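Local atomic coordinates of probable chitinase (Chromobacterium violaceum, PDB entry 5JH8), a protein that probably binds chitin and is likely to cleave it as a glycoside hydrolase. Residues F123-F126 / I127-L130. Numbering follows the deposited sequence.
Sequences FSHF and IQVL
Phe-123 and Ile-127, one helical turn apart, meet where the isoleucine methylene CG1 lies over one face of the phenyl ring, 4.0 Å from CG1 to the ring centroid, a CH-pi contact displaced toward the CE1 and CZ rim. The phenylalanine reaches it because its CG is anti to the backbone N (chi1 -176°), which swings the ring along the helix toward the next turn. Ile-127 serves two aromatic neighbours: its CD1 also touches Phe-126, 3.8 Å from CD2 of that ring. A flexible aliphatic arm suits this place, since its CG1 and CD1 can touch two rings at once. Phe-126 in turn runs alongside Leu-130, pointing the same way, with CZ 4.0 Å from the leucine CD2.

A second CH-pi contact lies on the more exposed flank. Val-129 CG2 sits over one face of the His-125 imidazole, offset toward its rim, 3.7 Å from CE1; the beta-branched valine carries this methyl close to the backbone. The ring's ND1 is hydrogen-bonded to Gln-89 NE2. The extended Gln-128 brings OE1 to 3.8 Å from His-125 CD2, its amide plane turned 79° from the imidazole.

Beneath these side chains runs the alpha-helical i to i+4 bonding. The amide N of Ile-127, Gln-128, Val-129 and Leu-130 donates to O of Phe-123, Ser-124, His-125 and Phe-126 respectively; the last bond, Leu-130 N to Phe-126 O, measures 2.8 Å. Ser-124, compact enough for a buried site, also bonds through OG to Arg-120 O.

Helix 120-135 follows strand 107-111 and precedes strand 142-146, neighbours in the parallel barrel of this TIM-barrel family. Phe-126 packs against helices 78-85 and 89-96, whereas Ile-127 rests on Leu-166 and Ala-169 of helix 163-169.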
ATOM      1  N   PHE A 123     -12.479 -11.190  10.628  1.00 11.02           N
ATOM      2  CA  PHE A 123     -11.387 -10.975   9.686  1.00 10.55           C
ATOM      3  C   PHE A 123     -10.088 -11.589  10.214  1.00  9.96           C
ATOM      4  O   PHE A 123      -9.344 -12.233   9.463  1.00 10.11           O
ATOM      5  CB  PHE A 123     -11.253  -9.476   9.398  1.00  9.91           C
ATOM      6  CG  PHE A 123     -10.214  -9.163   8.353  1.00  9.65           C
ATOM      7  CD1 PHE A 123     -10.277  -9.728   7.089  1.00 10.06           C
ATOM      8  CD2 PHE A 123      -9.159  -8.319   8.642  1.00 10.24           C
ATOM      9  CE1 PHE A 123      -9.296  -9.445   6.138  1.00 10.03           C
ATOM     10  CE2 PHE A 123      -8.185  -8.021   7.683  1.00  9.60           C
ATOM     11  CZ  PHE A 123      -8.254  -8.588   6.438  1.00  9.38           C
ATOM     12  N   SER A 124      -9.807 -11.419  11.508  1.00 10.55           N
ATOM     13  CA  SER A 124      -8.626 -12.043  12.088  1.00 10.42           C
ATOM     14  C   SER A 124      -8.669 -13.545  11.884  1.00 10.77           C
ATOM     15  O   SER A 124      -7.650 -14.165  11.561  1.00 11.60           O
ATOM     16  CB  SER A 124      -8.561 -11.741  13.579  1.00 11.35           C
ATOM     17  OG  SER A 124      -8.357 -10.361  13.767  1.00 11.93           O
ATOM     18  N   HIS A 125      -9.847 -14.145  12.092  1.00 11.15           N
ATOM     19  CA  HIS A 125      -9.979 -15.587  11.952  1.00 11.65           C
ATOM     20  C   HIS A 125      -9.764 -16.019  10.509  1.00 10.81           C
ATOM     21  O   HIS A 125      -9.045 -16.989  10.245  1.00 11.11           O
ATOM     22  CB  HIS A 125     -11.340 -16.055  12.472  1.00 12.89           C
ATOM     23  CG  HIS A 125     -11.513 -17.537  12.410  1.00 16.21           C
ATOM     24  ND1 HIS A 125     -12.332 -18.138  11.486  1.00 18.43           N
ATOM     25  CD2 HIS A 125     -10.934 -18.540  13.111  1.00 18.43           C
ATOM     26  CE1 HIS A 125     -12.281 -19.448  11.638  1.00 18.22           C
ATOM     27  NE2 HIS A 125     -11.443 -19.719  12.621  1.00 18.36           N
ATOM     28  N   PHE A 126     -10.348 -15.284   9.560  1.00 10.54           N
ATOM     29  CA  PHE A 126     -10.123 -15.570   8.143  1.00 10.55           C
ATOM     30  C   PHE A 126      -8.640 -15.562   7.814  1.00  9.45           C
ATOM     31  O   PHE A 126      -8.139 -16.471   7.144  1.00  9.70           O
ATOM     32  CB  PHE A 126     -10.883 -14.549   7.297  1.00 10.79           C
ATOM     33  CG  PHE A 126     -10.471 -14.505   5.839  1.00 10.30           C
ATOM     34  CD1 PHE A 126     -10.642 -15.592   5.004  1.00 11.54           C
ATOM     35  CD2 PHE A 126      -9.915 -13.352   5.296  1.00 11.15           C
ATOM     36  CE1 PHE A 126     -10.253 -15.521   3.672  1.00 11.92           C
ATOM     37  CE2 PHE A 126      -9.538 -13.289   3.976  1.00 11.30           C
ATOM     38  CZ  PHE A 126      -9.705 -14.365   3.167  1.00 11.55           C
ATOM     39  N   ILE A 127      -7.918 -14.545   8.286  1.00  9.11           N
ATOM     40  CA  ILE A 127      -6.490 -14.434   8.016  1.00  9.15           C
ATOM     41  C   ILE A 127      -5.710 -15.554   8.701  1.00  9.21           C
ATOM     42  O   ILE A 127      -4.752 -16.082   8.131  1.00  8.91           O
ATOM     43  CB  ILE A 127      -6.019 -13.017   8.398  1.00  9.24           C
ATOM     44  CG1 ILE A 127      -6.638 -11.984   7.435  1.00  9.36           C
ATOM     45  CG2 ILE A 127      -4.505 -12.930   8.422  1.00  9.54           C
ATOM     46  CD1 ILE A 127      -6.371 -12.216   5.957  1.00  9.24           C
ATOM     47  N   GLN A 128      -6.113 -15.962   9.903  1.00  9.49           N
ATOM     48  CA  GLN A 128      -5.478 -17.110  10.552  1.00 10.16           C
ATOM     49  C   GLN A 128      -5.612 -18.375   9.709  1.00 10.15           C
ATOM     50  O   GLN A 128      -4.636 -19.113   9.490  1.00 10.45           O
ATOM     51  CB  GLN A 128      -6.118 -17.333  11.923  1.00 12.33           C
ATOM     52  CG  GLN A 128      -5.747 -16.290  12.955  1.00 14.09           C
ATOM     53  CD  GLN A 128      -6.633 -16.333  14.199  1.00 15.73           C
ATOM     54  OE1 GLN A 128      -7.670 -16.997  14.224  1.00 17.87           O
ATOM     55  NE2 GLN A 128      -6.235 -15.596  15.224  1.00 17.35           N
ATOM     56  N   VAL A 129      -6.832 -18.661   9.263  1.00 10.45           N
ATOM     57  CA  VAL A 129      -7.086 -19.864   8.481  1.00 10.14           C
ATOM     58  C   VAL A 129      -6.363 -19.789   7.144  1.00  9.31           C
ATOM     59  O   VAL A 129      -5.752 -20.763   6.700  1.00 10.39           O
ATOM     60  CB  VAL A 129      -8.606 -20.067   8.313  1.00 11.79           C
ATOM     61  CG1 VAL A 129      -8.914 -21.228   7.375  1.00 11.61           C
ATOM     62  CG2 VAL A 129      -9.266 -20.271   9.659  1.00 13.27           C
ATOM     63  N   LEU A 130      -6.412 -18.627   6.497  1.00  8.54           N
ATOM     64  CA  LEU A 130      -5.768 -18.447   5.208  1.00  8.54           C
ATOM     65  C   LEU A 130      -4.262 -18.597   5.327  1.00  8.28           C
ATOM     66  O   LEU A 130      -3.623 -19.254   4.493  1.00  9.12           O
ATOM     67  CB  LEU A 130      -6.143 -17.077   4.640  1.00  7.88           C
ATOM     68  CG  LEU A 130      -5.502 -16.733   3.299  1.00  7.30           C
ATOM     69  CD1 LEU A 130      -5.888 -17.703   2.210  1.00  8.83           C
ATOM     70  CD2 LEU A 130      -5.812 -15.293   2.918  1.00  8.38           C
TER